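Inositol monophosphatase family protein (Staphylococcus aureus subsp. aureus MSSA476, PDB 4I3Y) probably hydrolyses inositol monophosphates to free inositol and phosphate in a magnesium-dependent reaction that lithium inhibits. Local coordinates at residues L156-A161 / F179-S184; I148-P153 / V198-F203; E107-I112 / D128-K133. All coordinates share one frame; numbering follows the deposited sequence.

Contact 1: L156-A161 / F179-S184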
ATOM      1  N   LEU A 156      18.511   7.183  -6.377  1.00 18.93           N
ATOM      2  CA  LEU A 156      18.069   5.800  -6.434  1.00 19.77           C
ATOM      3  C   LEU A 156      18.235   5.246  -7.832  1.00 19.35           C
ATOM      4  O   LEU A 156      17.482   5.641  -8.747  1.00 18.33           O
ATOM      5  CB  LEU A 156      16.576   5.722  -6.056  1.00 20.13           C
ATOM      6  CG  LEU A 156      15.981   5.578  -4.668  1.00 21.32           C
ATOM      7  CD2 LEU A 156      16.578   4.283  -4.143  1.00 24.84           C
ATOM      8  N   LYS A 157      19.194   4.342  -8.048  1.00 19.69           N
ATOM      9  CA  LYS A 157      19.233   3.647  -9.337  1.00 20.64           C
ATOM     10  C   LYS A 157      18.054   2.650  -9.465  1.00 19.31           C
ATOM     11  O   LYS A 157      17.586   2.092  -8.471  1.00 17.69           O
ATOM     12  CB  LYS A 157      20.560   2.919  -9.507  1.00 23.54           C
ATOM     13  CG  LYS A 157      21.743   3.838  -9.783  1.00 27.95           C
ATOM     14  CD  LYS A 157      22.778   3.054 -10.550  1.00 33.66           C
ATOM     15  CE  LYS A 157      23.875   2.587  -9.617  1.00 36.96           C
ATOM     16  NZ  LYS A 157      25.078   3.457  -9.758  1.00 44.17           N
ATOM     17  N   LEU A 158      17.577   2.384 -10.677  1.00 18.05           N
ATOM     18  CA  LEU A 158      16.353   1.553 -10.760  1.00 17.23           C
ATOM     19  C   LEU A 158      16.500   0.155 -10.135  1.00 19.76           C
ATOM     20  O   LEU A 158      15.532  -0.362  -9.495  1.00 16.82           O
ATOM     21  CB  LEU A 158      15.816   1.464 -12.201  1.00 17.09           C
ATOM     22  CG  LEU A 158      14.516   0.675 -12.454  1.00 15.48           C
ATOM     23  CD1 LEU A 158      13.323   1.353 -11.764  1.00 15.64           C
ATOM     24  CD2 LEU A 158      14.320   0.479 -13.955  1.00 15.57           C
ATOM     25  N   GLU A 159      17.670  -0.471 -10.342  1.00 20.44           N
ATOM     26  CA  GLU A 159      17.980  -1.814  -9.767  1.00 20.08           C
ATOM     27  C   GLU A 159      17.881  -1.875  -8.216  1.00 19.29           C
ATOM     28  O   GLU A 159      17.714  -2.978  -7.632  1.00 17.99           O
ATOM     29  CB  GLU A 159      19.364  -2.297 -10.233  1.00 25.02           C
ATOM     30  CG  GLU A 159      20.497  -1.574  -9.499  1.00 31.80           C
ATOM     31  CD  GLU A 159      21.788  -1.358 -10.304  1.00 40.77           C
ATOM     32  OE1 GLU A 159      22.767  -2.066 -10.034  1.00 44.83           O
ATOM     33  OE2 GLU A 159      21.869  -0.460 -11.177  1.00 42.13           O
ATOM     34  N   ASP A 160      17.958  -0.708  -7.570  1.00 17.74           N
ATOM     35  CA  ASP A 160      17.880  -0.591  -6.126  1.00 18.19           C
ATOM     36  C   ASP A 160      16.518  -0.069  -5.635  1.00 16.92           C
ATOM     37  O   ASP A 160      16.359   0.253  -4.434  1.00 16.65           O
ATOM     38  CB  ASP A 160      18.971   0.340  -5.628  1.00 20.35           C
ATOM     39  CG  ASP A 160      20.349  -0.166  -5.995  1.00 24.88           C
ATOM     40  OD1 ASP A 160      20.563  -1.372  -5.831  1.00 24.47           O
ATOM     41  OD2 ASP A 160      21.190   0.625  -6.488  1.00 24.26           O
ATOM     42  N   ALA A 161      15.545   0.039  -6.532  1.00 14.13           N
ATOM     43  CA  ALA A 161      14.364   0.845  -6.163  1.00 16.21           C
ATOM     44  C   ALA A 161      13.072   0.114  -6.441  1.00 15.54           C
ATOM     45  O   ALA A 161      13.019  -0.695  -7.363  1.00 14.34           O
ATOM     46  CB  ALA A 161      14.378   2.179  -6.903  1.00 16.78           C
ATOM     47  N   PHE A 179       9.614  -5.072 -14.124  1.00 13.73           N
ATOM     48  CA  PHE A 179       9.928  -6.080 -13.062  1.00 14.73           C
ATOM     49  C   PHE A 179      11.426  -6.455 -12.987  1.00 17.55           C
ATOM     50  O   PHE A 179      12.064  -6.346 -11.935  1.00 17.74           O
ATOM     51  CB  PHE A 179       9.138  -7.371 -13.305  1.00 13.96           C
ATOM     52  CG  PHE A 179       7.612  -7.280 -13.029  1.00 13.33           C
ATOM     53  CD1 PHE A 179       7.039  -6.199 -12.414  1.00 13.06           C
ATOM     54  CD2 PHE A 179       6.792  -8.357 -13.370  1.00 13.11           C
ATOM     55  CE1 PHE A 179       5.671  -6.135 -12.182  1.00 14.15           C
ATOM     56  CE2 PHE A 179       5.434  -8.339 -13.129  1.00 14.28           C
ATOM     57  CZ  PHE A 179       4.850  -7.205 -12.515  1.00 13.22           C
ATOM     58  N   ASP A 180      11.997  -6.949 -14.089  1.00 18.73           N
ATOM     59  CA  ASP A 180      13.415  -7.375 -14.088  1.00 19.30           C
ATOM     60  C   ASP A 180      14.420  -6.264 -13.738  1.00 19.10           C
ATOM     61  O   ASP A 180      15.411  -6.537 -13.083  1.00 18.17           O
ATOM     62  CB  ASP A 180      13.844  -7.971 -15.444  1.00 21.31           C
ATOM     63  CG  ASP A 180      13.008  -9.175 -15.861  1.00 23.92           C
ATOM     64  OD1 ASP A 180      12.383  -9.811 -14.984  1.00 26.35           O
ATOM     65  OD2 ASP A 180      12.950  -9.461 -17.087  1.00 26.87           O
ATOM     66  N   ALA A 181      14.188  -5.037 -14.195  1.00 15.82           N
ATOM     67  CA  ALA A 181      15.158  -3.968 -13.996  1.00 16.99           C
ATOM     68  C   ALA A 181      15.039  -3.233 -12.655  1.00 16.72           C
ATOM     69  O   ALA A 181      15.921  -2.482 -12.323  1.00 16.94           O
ATOM     70  CB  ALA A 181      15.059  -2.966 -15.115  1.00 14.17           C
ATOM     71  N   SER A 182      13.966  -3.461 -11.889  1.00 16.43           N
ATOM     72  CA  SER A 182      13.787  -2.746 -10.587  1.00 16.33           C
ATOM     73  C   SER A 182      14.069  -3.693  -9.426  1.00 16.13           C
ATOM     74  O   SER A 182      14.256  -4.907  -9.632  1.00 14.05           O
ATOM     75  CB  SER A 182      12.387  -2.180 -10.473  1.00 16.90           C
ATOM     76  OG  SER A 182      11.498  -3.184 -10.864  1.00 18.07           O
ATOM     77  N   PHE A 183      14.102  -3.151  -8.214  1.00 14.86           N
ATOM     78  CA  PHE A 183      14.418  -3.998  -7.058  1.00 15.49           C
ATOM     79  C   PHE A 183      13.175  -4.850  -6.748  1.00 14.50           C
ATOM     80  O   PHE A 183      13.285  -6.079  -6.538  1.00 12.54           O
ATOM     81  CB  PHE A 183      14.864  -3.147  -5.847  1.00 14.08           C
ATOM     82  CG  PHE A 183      15.162  -3.952  -4.632  1.00 15.28           C
ATOM     83  CD1 PHE A 183      16.476  -4.385  -4.373  1.00 15.11           C
ATOM     84  CD2 PHE A 183      14.123  -4.307  -3.753  1.00 14.78           C
ATOM     85  CE1 PHE A 183      16.768  -5.178  -3.275  1.00 15.60           C
ATOM     86  CE2 PHE A 183      14.397  -5.111  -2.652  1.00 15.99           C
ATOM     87  CZ  PHE A 183      15.712  -5.532  -2.411  1.00 17.72           C
ATOM     88  N   SER A 184      12.019  -4.190  -6.740  1.00 14.54           N
ATOM     89  CA  SER A 184      10.681  -4.881  -6.611  1.00 13.63           C
ATOM     90  C   SER A 184       9.539  -3.982  -7.130  1.00 13.02           C
ATOM     91  O   SER A 184       9.756  -2.840  -7.571  1.00 13.72           O
ATOM     92  CB  SER A 184      10.427  -5.333  -5.170  1.00 12.94           C
ATOM     93  OG  SER A 184       9.448  -6.366  -5.028  1.00 12.67           O
TER

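Contact 2: I148-P153 / V198-F203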
ATOM      1  N   ILE A 148       6.116  18.537   8.924  1.00 22.20           N
ATOM      2  CA  ILE A 148       7.518  18.123   8.922  1.00 22.89           C
ATOM      3  C   ILE A 148       8.059  18.371   7.498  1.00 21.83           C
ATOM      4  O   ILE A 148       7.452  17.926   6.570  1.00 19.98           O
ATOM      5  CB  ILE A 148       7.644  16.673   9.392  1.00 27.90           C
ATOM      6  CG1 ILE A 148       7.389  16.599  10.940  1.00 37.57           C
ATOM      7  CG2 ILE A 148       8.983  16.096   8.988  1.00 36.17           C
ATOM      8  CD1 ILE A 148       6.601  15.385  11.461  1.00 34.32           C
ATOM      9  N   LYS A 149       9.191  19.081   7.316  1.00 18.45           N
ATOM     10  CA  LYS A 149       9.665  19.498   5.993  1.00 17.06           C
ATOM     11  C   LYS A 149      10.319  18.312   5.266  1.00 17.65           C
ATOM     12  O   LYS A 149      11.149  17.624   5.845  1.00 18.28           O
ATOM     13  CB  LYS A 149      10.636  20.714   6.061  1.00 18.03           C
ATOM     14  CG  LYS A 149      10.976  21.413   4.727  1.00 19.86           C
ATOM     15  CD  LYS A 149      11.855  22.681   4.974  1.00 21.04           C
ATOM     16  CE  LYS A 149      12.199  23.438   3.688  1.00 20.20           C
ATOM     17  NZ  LYS A 149      12.754  22.480   2.674  1.00 17.56           N
ATOM     18  N   MET A 150       9.901  18.065   4.026  1.00 15.13           N
ATOM     19  CA  MET A 150      10.493  17.052   3.168  1.00 16.41           C
ATOM     20  C   MET A 150      11.748  17.581   2.472  1.00 18.42           C
ATOM     21  O   MET A 150      11.795  18.769   2.114  1.00 20.09           O
ATOM     22  CB  MET A 150       9.449  16.640   2.121  1.00 15.95           C
ATOM     23  CG  MET A 150       8.165  16.072   2.710  1.00 15.86           C
ATOM     24  SD  MET A 150       6.751  15.880   1.553  1.00 18.81           S
ATOM     25  CE  MET A 150       7.352  14.407   0.693  1.00 14.59           C
ATOM     26  N   GLU A 151      12.738  16.716   2.208  1.00 19.32           N
ATOM     27  CA  GLU A 151      13.919  17.132   1.440  1.00 18.88           C
ATOM     28  C   GLU A 151      14.140  16.194   0.245  1.00 19.58           C
ATOM     29  O   GLU A 151      13.610  15.077   0.219  1.00 20.96           O
ATOM     30  CB  GLU A 151      15.210  17.200   2.296  1.00 19.76           C
ATOM     31  CG  GLU A 151      15.228  18.136   3.529  1.00 20.92           C
ATOM     32  CD  GLU A 151      15.016  19.583   3.203  1.00 22.64           C
ATOM     33  OE1 GLU A 151      15.186  20.021   2.067  1.00 25.24           O
ATOM     34  OE2 GLU A 151      14.623  20.329   4.092  1.00 22.96           O
ATOM     35  N   GLU A 152      14.942  16.615  -0.726  1.00 15.89           N
ATOM     36  CA  GLU A 152      15.164  15.769  -1.891  1.00 18.50           C
ATOM     37  C   GLU A 152      15.581  14.333  -1.425  1.00 15.68           C
ATOM     38  O   GLU A 152      16.461  14.186  -0.516  1.00 15.97           O
ATOM     39  CB  GLU A 152      16.194  16.423  -2.860  1.00 19.57           C
ATOM     40  CG  GLU A 152      16.621  15.469  -3.996  1.00 22.94           C
ATOM     41  CD  GLU A 152      17.918  15.888  -4.694  1.00 23.31           C
ATOM     42  OE1 GLU A 152      18.417  16.968  -4.332  1.00 25.31           O
ATOM     43  OE2 GLU A 152      18.446  15.143  -5.568  1.00 20.50           O
ATOM     44  N   PRO A 153      14.939  13.278  -1.976  1.00 15.36           N
ATOM     45  CA  PRO A 153      15.308  11.899  -1.575  1.00 16.11           C
ATOM     46  C   PRO A 153      16.751  11.511  -1.970  1.00 17.46           C
ATOM     47  O   PRO A 153      17.281  12.146  -2.893  1.00 17.18           O
ATOM     48  CB  PRO A 153      14.322  11.031  -2.352  1.00 15.76           C
ATOM     49  CG  PRO A 153      13.807  11.866  -3.502  1.00 14.96           C
ATOM     50  CD  PRO A 153      13.938  13.310  -3.082  1.00 15.62           C
ATOM     51  N   VAL A 198       7.219   8.329  -4.161  1.00 12.31           N
ATOM     52  CA  VAL A 198       8.430   8.703  -4.954  1.00 12.73           C
ATOM     53  C   VAL A 198       9.088   9.908  -4.266  1.00 12.73           C
ATOM     54  O   VAL A 198      10.311   9.915  -4.028  1.00 14.30           O
ATOM     55  CB  VAL A 198       8.091   8.962  -6.444  1.00 12.50           C
ATOM     56  CG1 VAL A 198       9.333   9.470  -7.209  1.00 12.17           C
ATOM     57  CG2 VAL A 198       7.552   7.687  -7.117  1.00 13.01           C
ATOM     58  N   ALA A 199       8.257  10.867  -3.844  1.00 12.74           N
ATOM     59  CA  ALA A 199       8.763  12.159  -3.290  1.00 13.31           C
ATOM     60  C   ALA A 199       9.515  11.896  -2.002  1.00 13.26           C
ATOM     61  O   ALA A 199      10.505  12.547  -1.736  1.00 14.49           O
ATOM     62  CB  ALA A 199       7.625  13.135  -3.049  1.00 12.88           C
ATOM     63  N   LYS A 200       9.035  10.904  -1.247  0.50 13.33           N
ATOM     64  CA  LYS A 200       9.595  10.498   0.035  0.50 12.83           C
ATOM     65  C   LYS A 200      10.868   9.701  -0.199  0.50 12.43           C
ATOM     66  O   LYS A 200      11.699   9.613   0.708  0.50 12.49           O
ATOM     67  CB  LYS A 200       8.570   9.626   0.808  0.50 12.20           C
ATOM     68  CG  LYS A 200       7.441  10.421   1.481  0.50 12.73           C
ATOM     69  CD  LYS A 200       6.491   9.509   2.287  0.50 12.24           C
ATOM     70  CE  LYS A 200       5.289   9.068   1.450  0.50 12.28           C
ATOM     71  NZ  LYS A 200       4.387   7.983   2.009  0.50 11.03           N
ATOM     72  N   GLY A 201      11.021   9.126  -1.401  1.00 12.19           N
ATOM     73  CA  GLY A 201      12.172   8.248  -1.696  1.00 12.42           C
ATOM     74  C   GLY A 201      11.969   6.760  -1.355  1.00 13.17           C
ATOM     75  O   GLY A 201      12.931   5.986  -1.401  1.00 12.87           O
ATOM     76  N   GLN A 202      10.705   6.368  -1.032  1.00 12.68           N
ATOM     77  CA  GLN A 202      10.251   4.954  -0.823  1.00 12.38           C
ATOM     78  C   GLN A 202      10.098   4.159  -2.156  1.00 12.70           C
ATOM     79  O   GLN A 202      10.429   2.982  -2.195  1.00 13.67           O
ATOM     80  CB  GLN A 202       8.872   4.928  -0.082  1.00 11.72           C
ATOM     81  CG  GLN A 202       8.912   5.724   1.230  1.00 13.11           C
ATOM     82  CD  GLN A 202       7.506   5.843   1.788  1.00 13.16           C
ATOM     83  OE1 GLN A 202       6.648   6.466   1.152  1.00 13.73           O
ATOM     84  NE2 GLN A 202       7.254   5.237   2.949  1.00 12.05           N
ATOM     85  N   PHE A 203       9.635   4.811  -3.227  1.00 12.23           N
ATOM     86  CA  PHE A 203       9.614   4.245  -4.591  1.00 11.92           C
ATOM     87  C   PHE A 203      10.611   5.041  -5.451  1.00 12.82           C
ATOM     88  O   PHE A 203      10.799   6.237  -5.214  1.00 11.65           O
ATOM     89  CB  PHE A 203       8.199   4.438  -5.206  1.00 11.29           C
ATOM     90  CG  PHE A 203       7.107   3.609  -4.553  1.00 10.57           C
ATOM     91  CD1 PHE A 203       7.410   2.642  -3.620  1.00  9.90           C
ATOM     92  CD2 PHE A 203       5.780   3.722  -5.007  1.00 10.25           C
ATOM     93  CE1 PHE A 203       6.376   1.857  -3.036  1.00 10.54           C
ATOM     94  CE2 PHE A 203       4.763   2.957  -4.467  1.00 10.13           C
ATOM     95  CZ  PHE A 203       5.058   2.025  -3.455  1.00 10.15           C
TER
HETATM   96  O   HOH W   1      11.939  12.993   0.326  1.00 32.39           O

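Contact 3: E107-I112 / D128-K133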
ATOM      1  N   GLU A 107      -9.325   3.056   2.465  1.00 14.14           N
ATOM      2  CA  GLU A 107      -7.971   3.313   2.840  1.00 15.00           C
ATOM      3  C   GLU A 107      -7.242   3.570   1.544  1.00 14.56           C
ATOM      4  O   GLU A 107      -7.731   3.186   0.481  1.00 13.10           O
ATOM      5  CB  GLU A 107      -7.342   2.099   3.539  1.00 16.81           C
ATOM      6  CG  GLU A 107      -6.007   2.444   4.160  1.00 18.68           C
ATOM      7  CD  GLU A 107      -5.479   1.371   5.098  1.00 19.59           C
ATOM      8  OE1 GLU A 107      -6.206   0.436   5.465  1.00 19.62           O
ATOM      9  OE2 GLU A 107      -4.319   1.501   5.516  1.00 18.80           O
ATOM     10  N   ASP A 108      -6.074   4.180   1.626  1.00 13.20           N
ATOM     11  CA  ASP A 108      -5.278   4.402   0.375  1.00 13.80           C
ATOM     12  C   ASP A 108      -5.994   5.278  -0.645  1.00 13.09           C
ATOM     13  O   ASP A 108      -6.043   4.955  -1.864  1.00 13.44           O
ATOM     14  CB  ASP A 108      -4.786   3.074  -0.250  1.00 13.39           C
ATOM     15  CG  ASP A 108      -3.756   2.394   0.642  1.00 15.26           C
ATOM     16  OD1 ASP A 108      -3.182   3.113   1.496  1.00 16.31           O
ATOM     17  OD2 ASP A 108      -3.488   1.189   0.496  1.00 15.47           O
ATOM     18  N   TYR A 109      -6.480   6.416  -0.173  1.00 12.57           N
ATOM     19  CA  TYR A 109      -7.047   7.416  -1.111  1.00 13.08           C
ATOM     20  C   TYR A 109      -6.682   8.795  -0.556  1.00 13.44           C
ATOM     21  O   TYR A 109      -6.375   8.906   0.610  1.00 13.43           O
ATOM     22  CB  TYR A 109      -8.586   7.224  -1.376  1.00 12.61           C
ATOM     23  CG  TYR A 109      -9.393   7.386  -0.125  1.00 13.22           C
ATOM     24  CD1 TYR A 109      -9.872   8.646   0.279  1.00 13.41           C
ATOM     25  CD2 TYR A 109      -9.587   6.326   0.741  1.00 13.08           C
ATOM     26  CE1 TYR A 109     -10.553   8.829   1.479  1.00 12.05           C
ATOM     27  CE2 TYR A 109     -10.295   6.508   1.948  1.00 12.95           C
ATOM     28  CZ  TYR A 109     -10.767   7.756   2.308  1.00 13.12           C
ATOM     29  OH  TYR A 109     -11.470   7.918   3.513  1.00 11.67           O
ATOM     30  N   CYS A 110      -6.768   9.853  -1.379  1.00 13.50           N
ATOM     31  CA  CYS A 110      -6.365  11.158  -0.971  1.00 12.78           C
ATOM     32  C   CYS A 110      -7.218  12.215  -1.675  1.00 13.56           C
ATOM     33  O   CYS A 110      -8.037  11.906  -2.572  1.00 13.20           O
ATOM     34  CB  CYS A 110      -4.853  11.352  -1.314  1.00 13.21           C
ATOM     35  SG  CYS A 110      -4.451  11.160  -3.095  1.00 13.27           S
ATOM     36  N   ILE A 111      -7.049  13.453  -1.241  1.00 13.15           N
ATOM     37  CA  ILE A 111      -7.671  14.583  -1.897  1.00 14.08           C
ATOM     38  C   ILE A 111      -6.505  15.357  -2.527  1.00 13.50           C
ATOM     39  O   ILE A 111      -5.499  15.602  -1.849  1.00 14.90           O
ATOM     40  CB  ILE A 111      -8.399  15.472  -0.879  1.00 14.23           C
ATOM     41  CG1 ILE A 111      -9.474  14.705  -0.152  1.00 14.21           C
ATOM     42  CG2 ILE A 111      -9.016  16.728  -1.528  1.00 13.36           C
ATOM     43  CD1 ILE A 111     -10.115  15.543   0.957  1.00 14.47           C
ATOM     44  N   ILE A 112      -6.626  15.702  -3.811  1.00 13.31           N
ATOM     45  CA  ILE A 112      -5.593  16.456  -4.503  1.00 14.10           C
ATOM     46  C   ILE A 112      -6.012  17.919  -4.837  1.00 14.61           C
ATOM     47  O   ILE A 112      -7.060  18.185  -5.505  1.00 13.97           O
ATOM     48  CB  ILE A 112      -5.084  15.736  -5.784  1.00 14.71           C
ATOM     49  CG1 ILE A 112      -4.638  14.314  -5.397  1.00 14.59           C
ATOM     50  CG2 ILE A 112      -3.942  16.534  -6.467  1.00 12.88           C
ATOM     51  CD1 ILE A 112      -4.142  13.431  -6.545  1.00 14.30           C
ATOM     52  N   ASP A 128      -3.616  12.655   2.428  1.00 12.83           N
ATOM     53  CA  ASP A 128      -3.846  11.237   2.727  1.00 14.02           C
ATOM     54  C   ASP A 128      -4.751  11.177   3.945  1.00 15.54           C
ATOM     55  O   ASP A 128      -4.269  11.180   5.086  1.00 15.20           O
ATOM     56  CB  ASP A 128      -2.505  10.601   2.996  1.00 15.28           C
ATOM     57  CG  ASP A 128      -2.591   9.122   3.353  1.00 16.31           C
ATOM     58  OD1 ASP A 128      -3.640   8.593   3.631  1.00 17.12           O
ATOM     59  OD2 ASP A 128      -1.542   8.504   3.388  1.00 17.44           O
ATOM     60  N   TYR A 129      -6.061  11.185   3.699  1.00 14.77           N
ATOM     61  CA  TYR A 129      -7.003  11.371   4.786  1.00 15.37           C
ATOM     62  C   TYR A 129      -7.033  10.119   5.705  1.00 16.29           C
ATOM     63  O   TYR A 129      -7.048  10.271   6.931  1.00 17.44           O
ATOM     64  CB  TYR A 129      -8.401  11.756   4.299  1.00 15.26           C
ATOM     65  CG  TYR A 129      -9.445  11.497   5.367  1.00 15.44           C
ATOM     66  CD1 TYR A 129      -9.617  12.396   6.421  1.00 16.05           C
ATOM     67  CD2 TYR A 129     -10.182  10.336   5.371  1.00 14.96           C
ATOM     68  CE1 TYR A 129     -10.519  12.150   7.425  1.00 16.42           C
ATOM     69  CE2 TYR A 129     -11.091  10.078   6.366  1.00 15.43           C
ATOM     70  CZ  TYR A 129     -11.240  11.014   7.383  1.00 16.42           C
ATOM     71  OH  TYR A 129     -12.075  10.783   8.404  1.00 18.27           O
ATOM     72  N   PRO A 130      -7.014   8.894   5.132  1.00 15.86           N
ATOM     73  CA  PRO A 130      -7.095   7.713   6.042  1.00 16.51           C
ATOM     74  C   PRO A 130      -5.968   7.720   7.086  1.00 17.69           C
ATOM     75  O   PRO A 130      -6.146   7.204   8.214  1.00 17.35           O
ATOM     76  CB  PRO A 130      -6.961   6.513   5.088  1.00 14.68           C
ATOM     77  CG  PRO A 130      -7.519   7.061   3.782  1.00 14.89           C
ATOM     78  CD  PRO A 130      -6.981   8.475   3.712  1.00 15.23           C
ATOM     79  N   HIS A 131      -4.828   8.325   6.751  1.00 18.16           N
ATOM     80  CA  HIS A 131      -3.725   8.306   7.692  1.00 18.99           C
ATOM     81  C   HIS A 131      -3.454   9.685   8.264  1.00 19.05           C
ATOM     82  O   HIS A 131      -2.465   9.850   8.939  1.00 18.29           O
ATOM     83  CB  HIS A 131      -2.476   7.597   7.130  1.00 23.22           C
ATOM     84  CG  HIS A 131      -2.661   6.115   7.047  1.00 28.77           C
ATOM     85  ND1 HIS A 131      -2.818   5.448   5.850  1.00 35.42           N
ATOM     86  CD2 HIS A 131      -2.874   5.195   8.016  1.00 31.46           C
ATOM     87  CE1 HIS A 131      -3.042   4.166   6.081  1.00 36.25           C
ATOM     88  NE2 HIS A 131      -3.095   3.989   7.392  1.00 41.50           N
ATOM     89  N   LYS A 132      -4.378  10.628   8.046  1.00 18.78           N
ATOM     90  CA  LYS A 132      -4.248  12.051   8.485  1.00 19.94           C
ATOM     91  C   LYS A 132      -2.837  12.623   8.208  1.00 18.93           C
ATOM     92  O   LYS A 132      -2.196  13.152   9.078  1.00 17.64           O
ATOM     93  CB  LYS A 132      -4.682  12.211   9.981  1.00 20.66           C
ATOM     94  CG  LYS A 132      -5.950  11.425  10.335  1.00 20.99           C
ATOM     95  CD  LYS A 132      -7.220  12.155   9.939  1.00 21.71           C
ATOM     96  CE  LYS A 132      -8.446  11.264  10.172  1.00 26.55           C
ATOM     97  NZ  LYS A 132      -8.286   9.884   9.574  1.00 24.83           N
ATOM     98  N   LYS A 133      -2.370  12.499   6.969  1.00 18.04           N
ATOM     99  CA  LYS A 133      -1.083  13.041   6.547  1.00 18.13           C
ATOM    100  C   LYS A 133      -1.339  14.019   5.414  1.00 16.57           C
ATOM    101  O   LYS A 133      -1.704  13.599   4.309  1.00 16.35           O
ATOM    102  CB  LYS A 133      -0.097  11.901   6.115  1.00 18.60           C
ATOM    103  CG  LYS A 133       0.473  11.080   7.305  1.00 20.76           C
ATOM    104  CD  LYS A 133       1.554  10.027   6.956  1.00 23.13           C
ATOM    105  CE  LYS A 133       0.948   8.709   6.479  1.00 28.25           C
ATOM    106  NZ  LYS A 133       1.832   7.568   5.995  1.00 30.58           N
TER
HETATM  107  O   HOH W   2      -4.223   5.858   3.068  1.00 18.69           O

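Contact 1: L156-A161 / F179-S184
Ala161 and Phe183 are joined backbone to backbone. Phe183 N donates to Ala161 O over 2.8 Å, with 155° at the hydrogen. Two CA-H...O contacts accompany this bond. Ser182 CA lies 3.1 Å from Leu158 O, and Glu159 CA lies 3.3 Å from Ala181 O. Leu158 O also accepts from Ala161 N, which closes the short 3-10 turn 158-160.

Apolar packing comes mainly from Leu158. Its CG stands anti to the backbone N (chi1 -178°), which brings both methyls to the end of helix 172-181, with helix 254-262 also against this side chain. CD2 meets Ala181 CB at 3.7 Å, and CD1 meets Ser182 CB at 3.9 Å.

Phe183 meets the turn at a carbonyl instead. Its CB is 3.4 Å from Glu159 O, and the same oxygen lies at the edge of the Phe183 ring, near its plane. The end of the ring leads away, to a cation-pi contact with Lys104 of the second subunit.

The polar side chains serve other partners. Ser182 OG bonds back to Leu178 O in its own helix. Asp160 OD1 forms a salt bridge with Arg45 of the second subunit, and that arginine also donates to Glu159 O.

The chemistry implies a division of labour. Main-chain atoms and Leu158 join the loop to the helix end, just before the parallel strands 162-164 and 184-185 pair. The acidic group of Asp160 and the Phe183 ring are used in the dimer interface.

Contact 2: I148-P153 / V198-F203
Met150 reaches Ala199 through a chain that starts with CG anti to its carbonyl carbon (chi1 -59°). The chain runs straight on at chi2 and turns at chi3 (76°). This last turn puts the CE methyl 4.0 Å from Ala199 CB. CE also comes near Lys200 CG, where the two side chains cross obliquely. Lys200 was modelled in two conformations, so that touch is less certain.

Pro153 makes the second apolar contact. Its CB lies 3.6 Å from Gly201 CA, where there is no side chain to hold the ring off. Its CG and CD both rest near the helix end, with CD 3.8 Å from Ala199 O. Gly201 has a positive phi and ends helix 191-200 in a Schellman motif. Within it, Gly201 N bonds to Val198 O at 2.8 Å. The proline therefore packs on the helix cap itself.

Water 1 bridges the two backbones. It donates to Glu151 O at 2.7 Å and to Ala199 O at 2.6 Å. The two carbonyl oxygens, Glu151 O and Ala199 O, are 4.5 Å apart, and the water gives a hydrogen bond to each. Within 148-153, Lys149 NZ and Glu151 OE2 form a salt bridge of 3.2 Å.

Strand 148-150 is one of the two edge strands of the seven-stranded sheet within this chain. It pairs with strand 142-145 through backbone hydrogen bonding of Met150 with Ala143. The segment then leaves that sheet and passes the end of helix 191-200. Leu226 and Leu228, in the loop between helix 219-225 and strand 229-232, pack beside it, on Met150, Pro153 and Ala199.

Contact 3: E107-I112 / D128-K133
Pro130 lies over one face of the Tyr109 ring in a CH-pi contact. Pro130 CG is 3.7 Å from the ring centroid, 26° off the normal. At the edge of the same ring, in its plane, is Glu107 N. Tyr129 lies beside Tyr109 and points the same way. Its ring edge receives the phenol oxygen, with Tyr109 OH 3.3 Å from Tyr129 CD2. Lys132 NZ sits over one face of the Tyr129 ring, toward the rim.

The third ring is His131. Glu107 OE2 meets its edge, 3.0 Å from His131 CE1, with carboxylate and ring planes 65° apart. Glu107 OE2 is also 3.3 Å from His131 NE2, but the angle is too poor for a hydrogen bond. Glu107 gets there with CG anti to the backbone N (chi1 -170°) and an extended chain.

Water 2 makes the polar link. It accepts from Asp108 N at 2.9 Å and donates to Asp128 OD1 at 2.9 Å. It also bonds His131 ND1 at 3.1 Å. One water thus ties the backbone of one segment to two side chains of the other. Three groups also have partners on the second subunit: Glu107 OE1 bonds Gln202, Asp108 OD2 forms a salt bridge with Arg197, and the His131 ring stacks on His131, each of that subunit.

Tyr129 to Lys132 form a type I turn, and Lys132 and Lys133 facing Asp128 make a G1 bulge. Lys132 N and NZ reach Tyr129 O from opposite faces of its plane.

The turn closes the beta hairpin of strands 120-128 and 133-138. Strand 110-117 runs between strands 120-128 and 89-97, and the latter carries the magnesium-binding residues Asp94 and Ile96. Helix 12-35 packs on Tyr109 and Tyr129.

How the contacts relate
Contact 3 lies near the metal site: the Cys110 side chain is about 8 Å from a magnesium ion. Contacts 2 and 3 reach the same seven-stranded sheet. Their centres are about 17 Å apart and their nearest atoms about 5 Å. Contact 1 is also about 17 Å from contact 2, centre to centre, but about 27 Å from contact 3. In sequence, contact 3 closes first, and contact 1 is nested inside the loop closed by contact 2. All three touch the second subunit. There contact 2 of one subunit meets contact 3 of the other across the dimer, and Gln202 NE2 also bonds Gln105 O of the second subunit.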